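Local coordinates for DHHA1 domain protein (Clostridium perfringens, PDB 3KEW) that probably acts as a zinc-dependent editing protein related to alanyl-tRNA synthetase, removing wrongly attached amino acids from tRNA, at residues 28-33 with 73-78; 39-44 with 61-66; 51-56 with 80-85; 95-100 with 223-228; 154-159 with 201-206. One frame throughout, in Å; residues are numbered along the deposited sequence.

The five contacts divide between a closed antiparallel barrel near the start of the chain and a zinc-bearing region. Contacts 1, 2 and 3 all reach the barrel. Contacts 1 and 3 have centres 11 Å apart and meet through I56, while F39 of contact 2 packs against residues 51-53 of contact 3. Contact 2 also points to the metal: the O of G44 approaches CE1 of H98, a zinc ligand in contact 4. Contacts 4 and 5, with centres 13 Å apart, are joined by Q96 and D205 and by L99 with L206. The side chain of V156 in contact 5 is about 10 Å from the zinc, whereas contact 1 is remote, its centre 34 Å from that of contact 4.

Contact 1: residues 28-33 with 73-78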
# COMPACT_ATOMS: atom_id res chain seq x y z
N GLY A 28 -16.56 -16.02 -19.60
CA GLY A 28 -16.44 -14.73 -20.29
C GLY A 28 -15.10 -14.04 -20.17
O GLY A 28 -14.74 -13.22 -21.02
N LYS A 29 -14.36 -14.36 -19.11
CA LYS A 29 -13.10 -13.69 -18.77
C LYS A 29 -11.91 -14.64 -18.80
O LYS A 29 -12.05 -15.85 -18.57
CB LYS A 29 -13.21 -13.05 -17.38
CG LYS A 29 -14.29 -11.97 -17.25
CD LYS A 29 -14.71 -11.80 -15.80
CE LYS A 29 -16.04 -11.08 -15.69
NZ LYS A 29 -16.63 -11.22 -14.33
N PHE A 30 -10.73 -14.08 -19.07
CA PHE A 30 -9.52 -14.87 -19.26
C PHE A 30 -8.49 -14.62 -18.16
O PHE A 30 -7.82 -13.58 -18.13
CB PHE A 30 -8.94 -14.63 -20.66
CG PHE A 30 -9.85 -15.10 -21.77
CD1 PHE A 30 -10.85 -14.27 -22.28
CD2 PHE A 30 -9.73 -16.39 -22.28
CE1 PHE A 30 -11.70 -14.71 -23.29
CE2 PHE A 30 -10.57 -16.84 -23.30
CZ PHE A 30 -11.56 -15.99 -23.80
N HIS A 31 -8.39 -15.59 -17.26
CA HIS A 31 -7.49 -15.51 -16.10
C HIS A 31 -6.08 -15.93 -16.51
O HIS A 31 -5.84 -17.11 -16.80
CB HIS A 31 -8.00 -16.41 -14.97
CG HIS A 31 -9.28 -15.95 -14.35
ND1 HIS A 31 -9.51 -16.03 -12.99
CD2 HIS A 31 -10.41 -15.43 -14.89
CE1 HIS A 31 -10.72 -15.57 -12.72
NE2 HIS A 31 -11.29 -15.20 -13.85
N VAL A 32 -5.15 -14.98 -16.55
CA VAL A 32 -3.78 -15.28 -16.99
C VAL A 32 -2.70 -15.17 -15.89
O VAL A 32 -2.79 -14.34 -14.98
CB VAL A 32 -3.34 -14.46 -18.25
CG1 VAL A 32 -4.33 -14.65 -19.41
CG2 VAL A 32 -3.13 -12.97 -17.94
N LEU A 33 -1.70 -16.03 -16.00
CA LEU A 33 -0.51 -15.96 -15.17
C LEU A 33 0.58 -15.35 -16.04
O LEU A 33 0.56 -15.51 -17.26
CB LEU A 33 -0.10 -17.36 -14.70
CG LEU A 33 0.15 -17.58 -13.21
CD1 LEU A 33 0.18 -19.07 -12.90
CD2 LEU A 33 1.43 -16.90 -12.74
N GLU A 73 -10.36 -9.03 -20.05
CA GLU A 73 -11.71 -9.02 -20.63
C GLU A 73 -11.80 -9.66 -22.02
O GLU A 73 -12.88 -10.08 -22.44
CB GLU A 73 -12.34 -7.61 -20.61
CG GLU A 73 -11.98 -6.69 -21.77
CD GLU A 73 -12.89 -5.47 -21.86
OE1 GLU A 73 -12.66 -4.63 -22.76
OE2 GLU A 73 -13.83 -5.34 -21.05
N LYS A 74 -10.67 -9.73 -22.72
CA LYS A 74 -10.62 -10.36 -24.04
C LYS A 74 -9.59 -11.48 -24.10
O LYS A 74 -8.73 -11.61 -23.22
CB LYS A 74 -10.35 -9.31 -25.13
CG LYS A 74 -11.52 -8.38 -25.38
CD LYS A 74 -11.16 -7.26 -26.32
CE LYS A 74 -12.35 -6.32 -26.50
NZ LYS A 74 -12.12 -5.30 -27.56
N GLU A 75 -9.70 -12.31 -25.14
CA GLU A 75 -8.80 -13.44 -25.33
C GLU A 75 -7.43 -12.98 -25.81
O GLU A 75 -7.34 -12.22 -26.78
CB GLU A 75 -9.40 -14.44 -26.31
CG GLU A 75 -8.68 -15.79 -26.32
CD GLU A 75 -9.30 -16.79 -27.27
OE1 GLU A 75 -9.31 -17.99 -26.93
OE2 GLU A 75 -9.76 -16.39 -28.36
N PRO A 76 -6.36 -13.42 -25.11
CA PRO A 76 -5.00 -13.19 -25.58
C PRO A 76 -4.73 -13.91 -26.90
O PRO A 76 -5.21 -15.03 -27.10
CB PRO A 76 -4.14 -13.81 -24.47
CG PRO A 76 -5.03 -14.72 -23.72
CD PRO A 76 -6.39 -14.12 -23.82
N LYS A 77 -4.01 -13.24 -27.80
CA LYS A 77 -3.56 -13.85 -29.05
C LYS A 77 -2.06 -14.10 -28.94
O LYS A 77 -1.63 -15.24 -28.71
CB LYS A 77 -3.92 -12.97 -30.25
CG LYS A 77 -5.30 -13.26 -30.86
CD LYS A 77 -6.46 -12.69 -30.04
CE LYS A 77 -7.72 -13.56 -30.14
NZ LYS A 77 -8.48 -13.36 -31.41
N LYS A 78 -1.29 -13.03 -29.07
CA LYS A 78 0.15 -13.03 -28.80
C LYS A 78 0.39 -13.27 -27.30
O LYS A 78 -0.38 -12.78 -26.46
CB LYS A 78 0.77 -11.70 -29.24
CG LYS A 78 2.29 -11.65 -29.22
CD LYS A 78 2.79 -10.37 -29.87
CE LYS A 78 4.30 -10.20 -29.70
NZ LYS A 78 5.08 -11.29 -30.35
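F30 and E75 meet chiefly through a CH-pi contact. CA of E75 sits over one face of the F30 ring, 3.8 Å from its centroid and 15° off the ring normal, offset toward the rim. Farther out, CB of E75 is 3.7 Å from CZ of F30. With CG anti to the backbone N (chi1 -167°), the methylene CG of E75 comes to CE2 of the same ring, and the carboxylate plane is turned 35° from the ring plane. The strand 29-34 belongs to a closed antiparallel barrel, and residues 73-78 are the loop that leaves its neighbour, strand 67-72, on the way to strand 82-86. F30 pairs by backbone hydrogen bonds with L72, just ahead of the loop. Apolar packing continues the contact: CB of F30 lies 4.1 Å from CD of P76, and CG1 of V32 is 4.4 Å from CG of the same proline, which also touches I20 of strand 15-26. Among polar groups, the carbonyl O of K74 approaches CD1 of F30 obliquely, at 3.5 Å.

Contact 2: residues 39-44 with 61-66; sequences FFPGGG and VYEEEG
The F39 ring turns one rim atom, CD1, obliquely toward V61 CG2, 4.1 Å away, and the two side chains cross at about a right angle; the ring of H70 also meets F39, nearly perpendicular to it. The F40 ring turns from the strand: N of G42 lies 3.6 Å above one face, offset toward the rim, and Y7 packs against the ring edge-to-face. P41, next in the chain, covers V61 and E63. Its CB lies 3.7 Å from the N of E63, while its CG meets OE1 of E63 at 3.7 Å, the side chains side by side. V61 has CG1 anti to its backbone N (chi1 -175°), which brings this methyl to 3.7 Å from CA of P41. A loop resembling the glycine-rich loop of alanyl-tRNA synthetase editing domains thus rests on barrel strand 56-64 and leads on toward the zinc. Carbonyl oxygens of P41 and V61 stand 3.3 Å apart as two acceptors, and the contact therefore relies on shape and apolar packing.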
# COMPACT_ATOMS: atom_id res chain seq x y z
N PHE A 39 1.75 -5.93 -11.35
CA PHE A 39 0.37 -5.78 -10.89
C PHE A 39 0.25 -6.29 -9.45
O PHE A 39 0.43 -7.49 -9.20
CB PHE A 39 -0.63 -6.51 -11.81
CG PHE A 39 -0.79 -5.88 -13.18
CD1 PHE A 39 -1.80 -4.96 -13.44
CD2 PHE A 39 0.07 -6.22 -14.22
CE1 PHE A 39 -1.94 -4.36 -14.69
CE2 PHE A 39 -0.07 -5.64 -15.49
CZ PHE A 39 -1.07 -4.70 -15.72
N PHE A 40 -0.02 -5.37 -8.52
CA PHE A 40 -0.26 -5.70 -7.11
C PHE A 40 -1.64 -6.36 -7.05
O PHE A 40 -2.59 -5.83 -7.63
CB PHE A 40 -0.25 -4.41 -6.27
CG PHE A 40 -0.24 -4.62 -4.77
CD1 PHE A 40 -1.11 -3.89 -3.95
CD2 PHE A 40 0.66 -5.50 -4.17
CE1 PHE A 40 -1.10 -4.05 -2.56
CE2 PHE A 40 0.68 -5.67 -2.79
CZ PHE A 40 -0.19 -4.94 -1.97
N PRO A 41 -1.73 -7.55 -6.41
CA PRO A 41 -3.02 -8.22 -6.19
C PRO A 41 -3.87 -7.65 -5.03
O PRO A 41 -5.08 -7.92 -4.95
CB PRO A 41 -2.61 -9.67 -5.88
CG PRO A 41 -1.25 -9.56 -5.27
CD PRO A 41 -0.60 -8.35 -5.90
N GLY A 42 -3.24 -6.85 -4.17
CA GLY A 42 -3.85 -6.40 -2.93
C GLY A 42 -3.07 -6.94 -1.74
O GLY A 42 -2.38 -7.95 -1.87
N GLY A 43 -3.19 -6.28 -0.59
CA GLY A 43 -2.47 -6.69 0.62
C GLY A 43 -2.34 -5.60 1.67
O GLY A 43 -2.19 -4.42 1.34
N GLY A 44 -2.41 -5.98 2.94
CA GLY A 44 -2.35 -5.04 4.07
C GLY A 44 -3.44 -3.97 4.13
O GLY A 44 -3.25 -2.93 4.77
N VAL A 61 -7.08 -8.31 -10.35
CA VAL A 61 -5.84 -9.00 -10.04
C VAL A 61 -6.02 -9.60 -8.66
O VAL A 61 -6.46 -8.92 -7.73
CB VAL A 61 -4.59 -8.07 -10.07
CG1 VAL A 61 -3.33 -8.88 -9.85
CG2 VAL A 61 -4.47 -7.35 -11.39
N TYR A 62 -5.71 -10.89 -8.53
CA TYR A 62 -5.77 -11.57 -7.25
C TYR A 62 -4.60 -12.52 -7.12
O TYR A 62 -3.96 -12.88 -8.12
CB TYR A 62 -7.11 -12.31 -7.09
CG TYR A 62 -7.37 -13.41 -8.11
CD1 TYR A 62 -7.94 -13.13 -9.35
CD2 TYR A 62 -7.06 -14.74 -7.81
CE1 TYR A 62 -8.19 -14.14 -10.28
CE2 TYR A 62 -7.30 -15.76 -8.73
CZ TYR A 62 -7.88 -15.45 -9.96
OH TYR A 62 -8.11 -16.46 -10.87
N GLU A 63 -4.31 -12.93 -5.89
CA GLU A 63 -3.27 -13.91 -5.62
C GLU A 63 -3.89 -15.20 -5.09
O GLU A 63 -4.72 -15.17 -4.18
CB GLU A 63 -2.25 -13.37 -4.62
CG GLU A 63 -0.99 -14.23 -4.50
CD GLU A 63 0.03 -13.67 -3.53
OE1 GLU A 63 0.15 -12.43 -3.42
OE2 GLU A 63 0.71 -14.49 -2.86
N GLU A 64 -3.49 -16.32 -5.68
CA GLU A 64 -3.94 -17.63 -5.23
C GLU A 64 -2.75 -18.59 -5.18
O GLU A 64 -2.10 -18.84 -6.19
CB GLU A 64 -5.04 -18.16 -6.15
CG GLU A 64 -5.87 -19.30 -5.56
CD GLU A 64 -6.92 -19.81 -6.52
OE1 GLU A 64 -7.81 -19.03 -6.92
OE2 GLU A 64 -6.85 -21.01 -6.89
N GLU A 65 -2.48 -19.09 -3.97
CA GLU A 65 -1.36 -20.01 -3.68
C GLU A 65 0.01 -19.48 -4.12
O GLU A 65 0.81 -20.21 -4.72
CB GLU A 65 -1.63 -21.41 -4.24
CG GLU A 65 -2.67 -22.22 -3.46
CD GLU A 65 -3.21 -23.41 -4.24
OE1 GLU A 65 -2.48 -23.94 -5.11
OE2 GLU A 65 -4.36 -23.81 -3.99
N GLY A 66 0.25 -18.20 -3.84
CA GLY A 66 1.52 -17.55 -4.18
C GLY A 66 1.64 -17.13 -5.63
O GLY A 66 2.73 -16.79 -6.09

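Contact 3: residues 51-56 with 80-85; sequences GLIDGI and KNLQCE
I53 and C84 form the close-packed side, a non-hydrogen-bonded antiparallel pair with CG1 of I53 3.8 Å from the SG of C84. CG2 of I53 meets CD1 of L82 at 4.1 Å. D54 has CG anti to its backbone N (chi1 -170°), which sets this carbon 3.8 Å from CD2 of the same leucine. H70, L72 and F39 also cover I53. Strand 82-86 pairs with 51-53 here and, on its other side, with 15-26, which closes the six-stranded antiparallel barrel. Strand 51-53 turns into 56-64 through a type I' turn from I53 to I56, a tight hairpin. L52 and E85 are the hydrogen-bonded pair, N of L52 donating to O of E85 at 2.9 Å with an angle of 169°, and N of E85 to O of L52. On that more open face CD1 of L52 stays 4.0 Å from OE2 of E85. Toward the turn, O of Q83 accepts from N of D54 at 2.9 Å and from a water at 2.8 Å, which accepts from N of G55.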
# COMPACT_ATOMS: atom_id res chain seq x y z
N GLY A 51 -5.23 -2.06 -15.32
CA GLY A 51 -4.38 -1.59 -16.41
C GLY A 51 -4.54 -2.38 -17.69
O GLY A 51 -5.64 -2.80 -18.03
N LEU A 52 -3.42 -2.57 -18.40
CA LEU A 52 -3.44 -3.24 -19.71
C LEU A 52 -2.33 -4.27 -19.82
O LEU A 52 -1.20 -4.04 -19.38
CB LEU A 52 -3.27 -2.23 -20.85
CG LEU A 52 -4.23 -1.06 -21.07
CD1 LEU A 52 -3.61 -0.09 -22.06
CD2 LEU A 52 -5.59 -1.54 -21.56
N ILE A 53 -2.67 -5.42 -20.40
CA ILE A 53 -1.70 -6.42 -20.85
C ILE A 53 -1.95 -6.63 -22.35
O ILE A 53 -3.04 -7.09 -22.74
CB ILE A 53 -1.83 -7.75 -20.07
CG1 ILE A 53 -1.25 -7.58 -18.66
CG2 ILE A 53 -1.13 -8.91 -20.82
CD1 ILE A 53 -1.64 -8.68 -17.69
N ASP A 54 -0.96 -6.26 -23.17
CA ASP A 54 -1.05 -6.31 -24.64
C ASP A 54 -2.29 -5.58 -25.18
O ASP A 54 -2.99 -6.07 -26.07
CB ASP A 54 -0.97 -7.76 -25.15
CG ASP A 54 -0.80 -7.86 -26.66
OD1 ASP A 54 0.08 -7.17 -27.22
OD2 ASP A 54 -1.57 -8.62 -27.29
N GLY A 55 -2.59 -4.42 -24.60
CA GLY A 55 -3.75 -3.62 -24.99
C GLY A 55 -5.09 -4.15 -24.51
O GLY A 55 -6.13 -3.52 -24.76
N ILE A 56 -5.09 -5.29 -23.83
CA ILE A 56 -6.31 -5.89 -23.30
C ILE A 56 -6.44 -5.48 -21.84
O ILE A 56 -5.50 -5.66 -21.06
CB ILE A 56 -6.30 -7.44 -23.40
CG1 ILE A 56 -5.89 -7.91 -24.81
CG2 ILE A 56 -7.67 -8.01 -23.00
CD1 ILE A 56 -5.36 -9.35 -24.86
N LYS A 80 4.05 -13.75 -25.96
CA LYS A 80 5.43 -13.46 -25.56
C LYS A 80 5.76 -11.99 -25.77
O LYS A 80 5.21 -11.35 -26.67
CB LYS A 80 6.42 -14.34 -26.34
CG LYS A 80 6.46 -15.78 -25.85
CD LYS A 80 7.40 -16.65 -26.65
CE LYS A 80 7.46 -18.04 -26.04
NZ LYS A 80 8.37 -18.96 -26.80
N ASN A 81 6.65 -11.47 -24.92
CA ASN A 81 7.18 -10.11 -25.03
C ASN A 81 6.07 -9.05 -25.11
O ASN A 81 6.06 -8.18 -25.98
CB ASN A 81 8.15 -10.03 -26.24
CG ASN A 81 9.01 -8.78 -26.22
OD1 ASN A 81 9.58 -8.41 -25.20
ND2 ASN A 81 9.10 -8.12 -27.38
N LEU A 82 5.12 -9.14 -24.18
CA LEU A 82 3.95 -8.28 -24.22
C LEU A 82 4.20 -6.98 -23.47
O LEU A 82 4.82 -6.98 -22.41
CB LEU A 82 2.74 -9.00 -23.61
CG LEU A 82 2.41 -10.39 -24.15
CD1 LEU A 82 1.39 -11.02 -23.25
CD2 LEU A 82 1.90 -10.32 -25.59
N GLN A 83 3.72 -5.88 -24.04
CA GLN A 83 3.70 -4.59 -23.36
C GLN A 83 2.61 -4.57 -22.29
O GLN A 83 1.42 -4.65 -22.59
CB GLN A 83 3.47 -3.44 -24.35
CG GLN A 83 4.69 -2.57 -24.59
CD GLN A 83 5.14 -1.83 -23.34
OE1 GLN A 83 6.10 -2.22 -22.68
NE2 GLN A 83 4.44 -0.74 -23.01
N CYS A 84 3.04 -4.48 -21.03
CA CYS A 84 2.12 -4.43 -19.90
C CYS A 84 2.27 -3.13 -19.14
O CYS A 84 3.39 -2.77 -18.74
CB CYS A 84 2.37 -5.60 -18.96
SG CYS A 84 2.43 -7.22 -19.73
N GLU A 85 1.16 -2.42 -18.93
CA GLU A 85 1.20 -1.14 -18.22
C GLU A 85 0.13 -0.99 -17.15
O GLU A 85 -1.05 -1.31 -17.36
CB GLU A 85 1.20 0.05 -19.19
CG GLU A 85 0.44 -0.16 -20.48
CD GLU A 85 0.90 0.79 -21.58
OE1 GLU A 85 2.12 0.84 -21.86
OE2 GLU A 85 0.04 1.48 -22.18
O HOH W 1 -0.46 -2.69 -23.36

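Contact 4: residues 95-100 with 223-228; sequences MQQHLG and IEYVAG. With ZN (zinc ion), chain C.
Y225 OH and the carbonyl O of Q97 are modelled only 2.4 Å apart, far shorter than an ordinary hydrogen bond; the hydroxyl donates, but so small a separation is doubtful in detail. That oxygen lies at the edge of the tyrosine ring, in its plane. The Q97 side chain then reads the strand as a peptide would: its OE1 accepts from N of A227 on an in-plane lone pair at 3.0 Å, and its NE2 donates to O of the same alanine at 3.0 Å, almost straight at 172°. This oxygen receives the donor from above its carbonyl plane. A bend at chi2 (-36°) places CD to allow both bonds. OE1 also takes a bond from a water at 2.7 Å, which gives its other hydrogen to O of Y225, and NE2 has a second acceptor in O of D93; the buried amide is thus gripped by four bonds. In this way helix 88-112 packs on strand 220-227 of a four-stranded antiparallel sheet. Beside Q97, the Q96 amide abuts G228, its NE2 3.5 Å from CA of G228 and bonded to O of D205. From the helix side turned away from the strand, H98 NE2 binds the zinc at 2.3 Å. H102, one turn on in an HxxxH pattern, C195 and three waters complete the site, while Q46 holds ND1 of H98.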
# COMPACT_ATOMS: atom_id res chain seq x y z
N MET A 95 -0.96 3.94 -2.93
CA MET A 95 0.36 4.09 -2.29
C MET A 95 0.36 5.26 -1.29
O MET A 95 0.83 5.11 -0.16
CB MET A 95 1.48 4.28 -3.34
CG MET A 95 1.80 3.03 -4.23
SD MET A 95 2.90 3.30 -5.64
CE MET A 95 4.45 3.45 -4.74
N GLN A 96 -0.17 6.41 -1.72
CA GLN A 96 -0.25 7.63 -0.89
C GLN A 96 -1.15 7.48 0.34
O GLN A 96 -0.77 7.88 1.44
CB GLN A 96 -0.68 8.85 -1.72
CG GLN A 96 0.36 9.32 -2.72
CD GLN A 96 -0.12 10.47 -3.58
OE1 GLN A 96 -1.19 10.40 -4.19
NE2 GLN A 96 0.68 11.51 -3.66
N GLN A 97 -2.34 6.90 0.15
CA GLN A 97 -3.28 6.70 1.29
C GLN A 97 -2.74 5.77 2.35
O GLN A 97 -3.00 5.98 3.54
CB GLN A 97 -4.65 6.19 0.84
CG GLN A 97 -5.31 6.97 -0.28
CD GLN A 97 -5.08 8.48 -0.22
OE1 GLN A 97 -5.41 9.14 0.77
NE2 GLN A 97 -4.53 9.03 -1.31
N HIS A 98 -2.00 4.75 1.93
CA HIS A 98 -1.45 3.76 2.85
C HIS A 98 -0.30 4.35 3.67
O HIS A 98 -0.27 4.21 4.89
CB HIS A 98 -1.00 2.50 2.10
CG HIS A 98 -0.88 1.29 2.97
ND1 HIS A 98 -0.96 0.01 2.46
CD2 HIS A 98 -0.68 1.14 4.31
CE1 HIS A 98 -0.81 -0.87 3.44
NE2 HIS A 98 -0.64 -0.20 4.57
N LEU A 99 0.67 4.98 2.99
CA LEU A 99 1.76 5.64 3.69
C LEU A 99 1.23 6.80 4.54
O LEU A 99 1.71 7.03 5.65
CB LEU A 99 2.86 6.12 2.71
CG LEU A 99 4.02 6.97 3.29
CD1 LEU A 99 4.79 6.21 4.36
CD2 LEU A 99 4.99 7.46 2.23
N GLY A 100 0.23 7.52 4.02
CA GLY A 100 -0.48 8.55 4.78
C GLY A 100 -0.98 8.07 6.14
O GLY A 100 -0.75 8.74 7.16
N ILE A 223 -10.58 8.69 12.61
CA ILE A 223 -10.14 9.89 11.90
C ILE A 223 -10.18 9.70 10.38
O ILE A 223 -9.52 8.81 9.87
CB ILE A 223 -8.70 10.25 12.35
CG1 ILE A 223 -8.66 10.54 13.85
CG2 ILE A 223 -8.15 11.43 11.56
CD1 ILE A 223 -7.30 10.87 14.38
N GLU A 224 -10.98 10.51 9.67
CA GLU A 224 -10.99 10.52 8.20
C GLU A 224 -9.88 11.40 7.62
O GLU A 224 -9.75 12.56 8.01
CB GLU A 224 -12.34 11.00 7.65
CG GLU A 224 -13.39 9.94 7.53
CD GLU A 224 -14.74 10.47 7.07
OE1 GLU A 224 -15.75 10.14 7.72
OE2 GLU A 224 -14.79 11.22 6.07
N TYR A 225 -9.11 10.87 6.68
CA TYR A 225 -8.02 11.64 6.06
C TYR A 225 -7.93 11.47 4.54
O TYR A 225 -8.44 10.50 3.97
CB TYR A 225 -6.66 11.33 6.72
CG TYR A 225 -6.13 9.97 6.32
CD1 TYR A 225 -6.44 8.83 7.08
CD2 TYR A 225 -5.33 9.80 5.17
CE1 TYR A 225 -5.97 7.58 6.71
CE2 TYR A 225 -4.87 8.55 4.79
CZ TYR A 225 -5.19 7.45 5.57
OH TYR A 225 -4.74 6.22 5.20
N VAL A 226 -7.24 12.42 3.91
CA VAL A 226 -6.88 12.36 2.49
C VAL A 226 -5.41 12.74 2.32
O VAL A 226 -4.92 13.65 2.98
CB VAL A 226 -7.77 13.28 1.60
CG1 VAL A 226 -9.10 12.61 1.29
CG2 VAL A 226 -8.01 14.63 2.27
N ALA A 227 -4.71 12.02 1.46
CA ALA A 227 -3.33 12.35 1.11
C ALA A 227 -3.21 12.51 -0.40
O ALA A 227 -4.03 11.98 -1.15
CB ALA A 227 -2.36 11.28 1.63
N GLY A 228 -2.20 13.27 -0.83
CA GLY A 228 -1.88 13.42 -2.25
C GLY A 228 -2.93 14.16 -3.06
O GLY A 228 -3.39 15.22 -2.66
ZN ZN C . 0.26 -1.00 6.56
O HOH W 2 -7.97 8.77 1.55
O HOH W 3 0.91 -2.03 8.43
O HOH W 4 -1.15 -0.06 8.13
O HOH W 5 -1.37 -2.77 6.41

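Contact 5: residues 154-159 with 201-206; sequences LEVKSY and RNTRDL
T203 meets L154 along its whole short side chain. Its CB lies 4.1 Å from N of L154, and there the chain forks. OG1, set between the backbone N and the carbonyl carbon (chi1 59°), accepts from N of L154 at 2.8 Å; the bond is bent, 134° at the hydrogen, and the same hydroxyl is also bonded to O of L149 near the end of helix 136-152. The other branch, CG2, touches O of L154 and CG2 of V156, each at 3.9 Å. The backbone N of T203 returns a bond to O of L154, 3.0 Å long. Farther along, N of V156 donates to O of R201 at 2.9 Å, so E155 and N202 face each other in a single bridge. Residues 201-203 lie along 154-156, where the chain enters strand 156-159, which itself pairs with strand 184-187. Residues 201-206 fall in the second additional domain shared by threonyl- and alanyl-tRNA synthetases, probably an editing module. N202 uses OD1 to accept from N of D205 at 2.9 Å, an Asx motif. With N202 OD1 bonded to N of D205 and the bridge bonded from both directions, the loop that follows zinc ligand C195 is tied to 154-156 by two backbone bonds and the T203 hydroxyl, which also reaches L149 of helix 136-152.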
# COMPACT_ATOMS: atom_id res chain seq x y z
N LEU A 154 11.43 12.31 4.63
CA LEU A 154 12.09 11.14 5.23
C LEU A 154 12.06 9.97 4.26
O LEU A 154 11.13 9.82 3.46
CB LEU A 154 11.44 10.75 6.55
CG LEU A 154 11.16 11.83 7.60
CD1 LEU A 154 10.46 11.20 8.79
CD2 LEU A 154 12.44 12.54 8.02
N GLU A 155 13.11 9.16 4.31
CA GLU A 155 13.19 7.93 3.53
C GLU A 155 12.18 6.91 4.07
O GLU A 155 12.04 6.74 5.29
CB GLU A 155 14.61 7.35 3.61
CG GLU A 155 14.88 6.20 2.65
CD GLU A 155 16.18 5.47 2.93
OE1 GLU A 155 16.86 5.78 3.93
OE2 GLU A 155 16.52 4.56 2.14
N VAL A 156 11.46 6.25 3.16
CA VAL A 156 10.57 5.15 3.51
C VAL A 156 11.12 3.86 2.89
O VAL A 156 11.02 3.67 1.68
CB VAL A 156 9.11 5.42 3.07
CG1 VAL A 156 8.20 4.30 3.55
CG2 VAL A 156 8.61 6.78 3.57
N LYS A 157 11.68 2.99 3.71
CA LYS A 157 12.24 1.71 3.22
C LYS A 157 11.24 0.56 3.31
O LYS A 157 10.67 0.30 4.37
CB LYS A 157 13.51 1.35 4.00
CG LYS A 157 14.55 2.46 4.02
CD LYS A 157 15.93 1.97 4.46
CE LYS A 157 16.05 1.83 5.97
NZ LYS A 157 17.46 1.63 6.41
N SER A 158 11.01 -0.11 2.18
CA SER A 158 10.24 -1.36 2.14
C SER A 158 11.16 -2.54 1.81
O SER A 158 11.79 -2.57 0.76
CB SER A 158 9.11 -1.29 1.11
OG SER A 158 8.18 -0.28 1.45
N TYR A 159 11.23 -3.50 2.73
CA TYR A 159 12.17 -4.62 2.58
C TYR A 159 11.67 -5.91 3.24
O TYR A 159 10.84 -5.88 4.14
CB TYR A 159 13.58 -4.24 3.09
CG TYR A 159 13.65 -3.72 4.52
CD1 TYR A 159 14.02 -4.56 5.57
CD2 TYR A 159 13.39 -2.38 4.80
CE1 TYR A 159 14.09 -4.07 6.88
CE2 TYR A 159 13.46 -1.89 6.10
CZ TYR A 159 13.81 -2.74 7.13
OH TYR A 159 13.88 -2.23 8.42
N ARG A 201 8.64 5.71 -1.77
CA ARG A 201 9.96 5.54 -1.18
C ARG A 201 10.40 6.73 -0.34
O ARG A 201 11.47 6.70 0.27
CB ARG A 201 11.02 5.25 -2.25
CG ARG A 201 11.13 3.78 -2.61
CD ARG A 201 12.42 3.50 -3.36
NE ARG A 201 12.26 2.40 -4.30
CZ ARG A 201 13.26 1.79 -4.92
NH1 ARG A 201 14.52 2.15 -4.71
NH2 ARG A 201 13.00 0.79 -5.76
N ASN A 202 9.57 7.76 -0.32
CA ASN A 202 9.78 8.91 0.56
C ASN A 202 8.48 9.57 0.99
O ASN A 202 7.43 9.37 0.36
CB ASN A 202 10.76 9.91 -0.06
CG ASN A 202 10.35 10.37 -1.46
OD1 ASN A 202 9.27 10.92 -1.67
ND2 ASN A 202 11.24 10.15 -2.43
N THR A 203 8.53 10.36 2.07
CA THR A 203 7.34 11.09 2.54
C THR A 203 6.94 12.27 1.64
O THR A 203 5.77 12.65 1.60
CB THR A 203 7.48 11.54 4.02
OG1 THR A 203 8.63 12.39 4.15
CG2 THR A 203 7.61 10.32 4.98
N ARG A 204 7.90 12.84 0.90
CA ARG A 204 7.63 13.93 -0.05
C ARG A 204 6.63 13.53 -1.13
O ARG A 204 5.82 14.35 -1.56
CB ARG A 204 8.93 14.46 -0.68
CG ARG A 204 8.82 15.66 -1.63
CD ARG A 204 8.08 16.85 -1.04
NE ARG A 204 7.84 17.89 -2.04
CZ ARG A 204 6.82 17.90 -2.91
NH1 ARG A 204 5.92 16.93 -2.91
NH2 ARG A 204 6.71 18.90 -3.77
N ASP A 205 6.68 12.25 -1.53
CA ASP A 205 5.72 11.68 -2.48
C ASP A 205 4.25 11.76 -2.06
O ASP A 205 3.36 11.63 -2.90
CB ASP A 205 6.08 10.22 -2.78
CG ASP A 205 7.02 10.07 -3.96
OD1 ASP A 205 6.98 9.01 -4.61
OD2 ASP A 205 7.79 11.01 -4.25
N LEU A 206 3.99 11.99 -0.77
CA LEU A 206 2.63 12.20 -0.27
C LEU A 206 2.01 13.54 -0.67
O LEU A 206 0.79 13.67 -0.65
CB LEU A 206 2.60 12.09 1.25
CG LEU A 206 2.19 10.81 1.97
CD1 LEU A 206 2.21 9.59 1.08
CD2 LEU A 206 3.13 10.63 3.14